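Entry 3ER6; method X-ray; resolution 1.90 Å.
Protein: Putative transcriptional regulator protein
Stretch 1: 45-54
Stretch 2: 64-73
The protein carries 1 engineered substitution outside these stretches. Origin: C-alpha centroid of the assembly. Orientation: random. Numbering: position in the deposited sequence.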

# COMPACT_ATOMS: atom_id res chain seq x y z
N THR A 45 -3.01 16.69 -0.91
CA THR A 45 -2.53 15.75 0.12
C THR A 45 -1.06 15.99 0.48
O THR A 45 -0.27 16.50 -0.35
N HIS A 46 -0.68 15.66 1.71
CA HIS A 46 0.70 15.87 2.17
C HIS A 46 1.13 14.74 3.06
O HIS A 46 0.46 14.49 4.06
N VAL A 47 2.21 14.06 2.72
CA VAL A 47 2.86 13.17 3.68
C VAL A 47 3.78 13.96 4.61
O VAL A 47 4.60 14.78 4.16
N VAL A 48 3.65 13.72 5.90
CA VAL A 48 4.54 14.29 6.93
C VAL A 48 5.09 13.20 7.85
O VAL A 48 4.48 12.13 7.99
N THR A 49 6.27 13.44 8.41
CA THR A 49 6.90 12.47 9.27
C THR A 49 7.10 13.10 10.64
O THR A 49 7.16 14.33 10.78
N PRO A 50 7.17 12.27 11.68
CA PRO A 50 7.13 12.79 13.04
C PRO A 50 8.21 13.82 13.39
O PRO A 50 7.93 14.74 14.19
N ASN A 51 9.40 13.67 12.81
CA ASN A 51 10.51 14.60 13.04
C ASN A 51 10.79 15.38 11.75
O ASN A 51 11.81 16.06 11.63
N ASN A 52 9.87 15.31 10.79
CA ASN A 52 10.05 15.96 9.47
C ASN A 52 11.35 15.52 8.77
O ASN A 52 11.88 16.25 7.88
N ARG A 53 11.87 14.35 9.15
CA ARG A 53 13.05 13.77 8.43
C ARG A 53 12.56 12.75 7.40
O ARG A 53 11.44 12.30 7.50
N PRO A 54 13.41 12.34 6.45
CA PRO A 54 13.07 11.28 5.50
C PRO A 54 12.73 9.96 6.23
O PRO A 54 13.24 9.71 7.32
N GLN A 64 11.53 11.39 0.97
CA GLN A 64 11.72 12.75 1.43
C GLN A 64 10.41 13.56 1.29
O GLN A 64 9.92 13.78 0.14
N PRO A 65 9.85 14.01 2.44
CA PRO A 65 8.62 14.86 2.34
C PRO A 65 8.92 16.28 1.92
O PRO A 65 10.07 16.71 1.93
N THR A 66 7.87 17.05 1.61
CA THR A 66 8.08 18.42 1.26
C THR A 66 7.16 19.35 2.06
O THR A 66 6.93 20.51 1.69
N ALA A 67 6.70 18.88 3.22
CA ALA A 67 6.01 19.74 4.16
C ALA A 67 6.34 19.24 5.55
O ALA A 67 6.65 18.05 5.72
N GLN A 68 6.30 20.15 6.53
CA GLN A 68 6.44 19.82 7.97
C GLN A 68 5.05 19.76 8.63
O GLN A 68 4.17 20.55 8.28
N TRP A 69 4.86 18.82 9.56
CA TRP A 69 3.54 18.70 10.21
C TRP A 69 3.13 20.00 10.92
O TRP A 69 1.93 20.34 10.96
N GLN A 70 4.12 20.73 11.44
CA GLN A 70 3.88 22.01 12.14
C GLN A 70 3.30 23.08 11.22
O GLN A 70 2.68 24.01 11.69
N SER A 71 3.45 22.96 9.90
CA SER A 71 2.83 23.95 9.00
C SER A 71 1.31 23.82 8.86
O SER A 71 0.69 24.64 8.18
N PHE A 72 0.71 22.79 9.44
CA PHE A 72 -0.71 22.55 9.27
C PHE A 72 -1.48 22.88 10.54
O PHE A 72 -1.39 22.17 11.51
N ASP A 73 -2.18 24.00 10.56
CA ASP A 73 -3.08 24.33 11.69
C ASP A 73 -4.44 23.75 11.50
O ASP A 73 -5.16 23.57 12.48

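When two chain segments meet without pairing as strands, side chains and waters can do the work that backbone hydrogen bonds do in a sheet. The contact between residues 45-54 and 64-73 of this putative transcriptional regulator is a compact example: no direct hydrogen bond joins the two backbones, and 651 Å² of surface is buried between them.

The strand supplies a largely hydrophobic and aromatic patch. His46 and Val48, two residues apart as strand alternation requires, both send CA-to-CB toward the second stretch, whereas Val47 between them points sideways. His46 is an m rotamer (chi1 -47°) with chi2 near -96°, a setting that turns one ring face to Phe72 CZ, 3.4 Å from His46 CG. Phe72 is also m, and the two rings meet obliquely, their planes at 47° and centroids 4.7 Å apart. Val48, with chi1 at -64°, sets CG1 3.9 Å from Phe72 CE2, 4.5 Å from Ala67 CB and 3.7 Å from Trp69 N; CG2 also touches Trp69, 3.9 Å from its CB.

Beyond the strand, a type I turn from Thr49 to Asn52, closed by Asn52 N to Thr49 O at 2.9 Å, presents polar groups. Asn52 has positive phi (55°), and its CA-to-CB bond points toward the opposing segment. Its m rotamer, with chi2 at -56°, lets the amide use both ends: OD1 accepts from Trp69 N at 3.0 Å, and ND2 donates to Gln70 OE1 at 2.8 Å. Gln70 itself starts out sideways, but chi1 m and chi2 p bring its end nearer to meet that donor. Trp69 takes the p rotamer, carrying its indole alongside the turn so that NE1 donates to Pro50 O at 2.9 Å; Thr49 O also lies at the ring edge, 3.4 Å from Trp69 CD1.

Thr49, also p, bonds within its own stretch, OG1 donating to Arg53 O at 2.7 Å. Asn51 points away, accepting from Arg53 N through OD1 at 3.0 Å.

At the other end of the second stretch, Pro65 packs its CB 3.5 Å from Val47 O. Gln64 begins by pointing away, yet its t, p conformation folds the amide back: NE2 donates to Pro65 O at 3.0 Å, and OE1 comes within 3.5 Å of Pro54 CG.

Waters complete the joint. Water 2 accepts from Thr49 N and donates to Asn52 OD1 and Ala67 O; water 1 links Val47 O with Thr66 N. Waters 3 and 4 both donate to Asn52 O, accepting from Gln68 NE2 and Gln64 NE2 respectively.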

# COMPACT_ATOMS: atom_id res chain seq x y z
CB THR A 45 -2.73 14.27 -0.31
OG1 THR A 45 -1.79 13.95 -1.33
CG2 THR A 45 -4.17 14.03 -0.88
CB HIS A 46 0.85 17.21 2.96
CG HIS A 46 0.21 18.39 2.29
ND1 HIS A 46 0.92 19.26 1.50
CD2 HIS A 46 -1.08 18.82 2.28
CE1 HIS A 46 0.11 20.19 1.03
NE2 HIS A 46 -1.11 19.95 1.49
CB VAL A 47 3.65 12.05 2.95
CG1 VAL A 47 4.50 11.26 3.91
CG2 VAL A 47 2.63 11.11 2.18
CB VAL A 48 3.84 15.37 7.82
CG1 VAL A 48 3.47 16.58 6.94
CG2 VAL A 48 2.62 14.77 8.56
CB THR A 49 8.24 11.97 8.70
OG1 THR A 49 9.21 13.04 8.78
CG2 THR A 49 8.08 11.41 7.19
CB PRO A 50 7.26 11.54 13.94
CG PRO A 50 6.88 10.37 13.07
CD PRO A 50 7.32 10.79 11.63
CB ASN A 51 11.76 13.79 13.46
CG ASN A 51 12.07 12.63 12.45
OD1 ASN A 51 11.37 12.43 11.42
ND2 ASN A 51 13.13 11.87 12.74
CB ASN A 52 9.97 17.50 9.59
CG ASN A 52 8.69 17.97 10.29
OD1 ASN A 52 7.60 17.64 9.84
ND2 ASN A 52 8.82 18.76 11.38
CB ARG A 53 14.00 13.07 9.43
CG ARG A 53 14.51 13.97 10.59
CD ARG A 53 15.48 15.02 10.15
NE ARG A 53 16.69 14.37 9.65
CZ ARG A 53 17.50 14.87 8.72
NH1 ARG A 53 17.26 16.09 8.20
NH2 ARG A 53 18.55 14.15 8.32
CB PRO A 54 14.38 11.04 4.74
CG PRO A 54 15.14 12.32 4.84
CD PRO A 54 14.74 12.93 6.20
CB GLN A 64 12.82 13.40 0.63
CG GLN A 64 12.90 14.91 0.84
CD GLN A 64 13.48 15.27 2.20
OE1 GLN A 64 14.62 14.91 2.51
NE2 GLN A 64 12.72 15.97 3.00
CB PRO A 65 8.07 14.89 3.80
CG PRO A 65 9.30 14.63 4.69
CD PRO A 65 10.22 13.69 3.84
CB THR A 66 7.93 18.66 -0.26
OG1 THR A 66 6.63 18.22 -0.68
CG2 THR A 66 9.04 17.89 -1.07
CB ALA A 67 4.51 19.70 3.88
CB GLN A 68 7.32 20.89 8.67
CG GLN A 68 8.76 20.90 8.12
CD GLN A 68 9.72 21.73 8.98
OE1 GLN A 68 9.33 22.79 9.44
NE2 GLN A 68 10.97 21.25 9.19
CB TRP A 69 3.48 17.50 11.15
CG TRP A 69 4.42 17.47 12.37
CD1 TRP A 69 5.64 16.84 12.46
CD2 TRP A 69 4.20 18.09 13.65
NE1 TRP A 69 6.18 17.03 13.70
CE2 TRP A 69 5.32 17.78 14.45
CE3 TRP A 69 3.16 18.86 14.18
CZ2 TRP A 69 5.42 18.20 15.80
CZ3 TRP A 69 3.26 19.30 15.51
CH2 TRP A 69 4.39 19.00 16.28
CB GLN A 70 5.17 22.56 12.84
CG GLN A 70 5.74 21.77 13.98
CD GLN A 70 6.76 20.74 13.53
OE1 GLN A 70 6.74 20.33 12.35
NE2 GLN A 70 7.61 20.25 14.47
CB SER A 71 3.45 23.89 7.60
OG SER A 71 4.85 24.08 7.68
CB PHE A 72 -0.97 21.10 8.77
CG PHE A 72 -0.30 20.80 7.44
CD1 PHE A 72 -0.82 21.30 6.27
CD2 PHE A 72 0.86 20.06 7.38
CE1 PHE A 72 -0.18 21.10 5.04
CE2 PHE A 72 1.49 19.82 6.18
CZ PHE A 72 1.00 20.34 5.00
CB ASP A 73 -3.30 25.84 11.80
CG ASP A 73 -2.14 26.53 12.41
OD1 ASP A 73 -1.34 25.85 13.14
OD2 ASP A 73 -2.04 27.77 12.15
O HOH W 1 5.20 15.88 1.79
O HOH W 2 7.30 15.99 7.53
O HOH W 3 12.34 19.01 7.91
O HOH W 4 13.50 16.39 5.67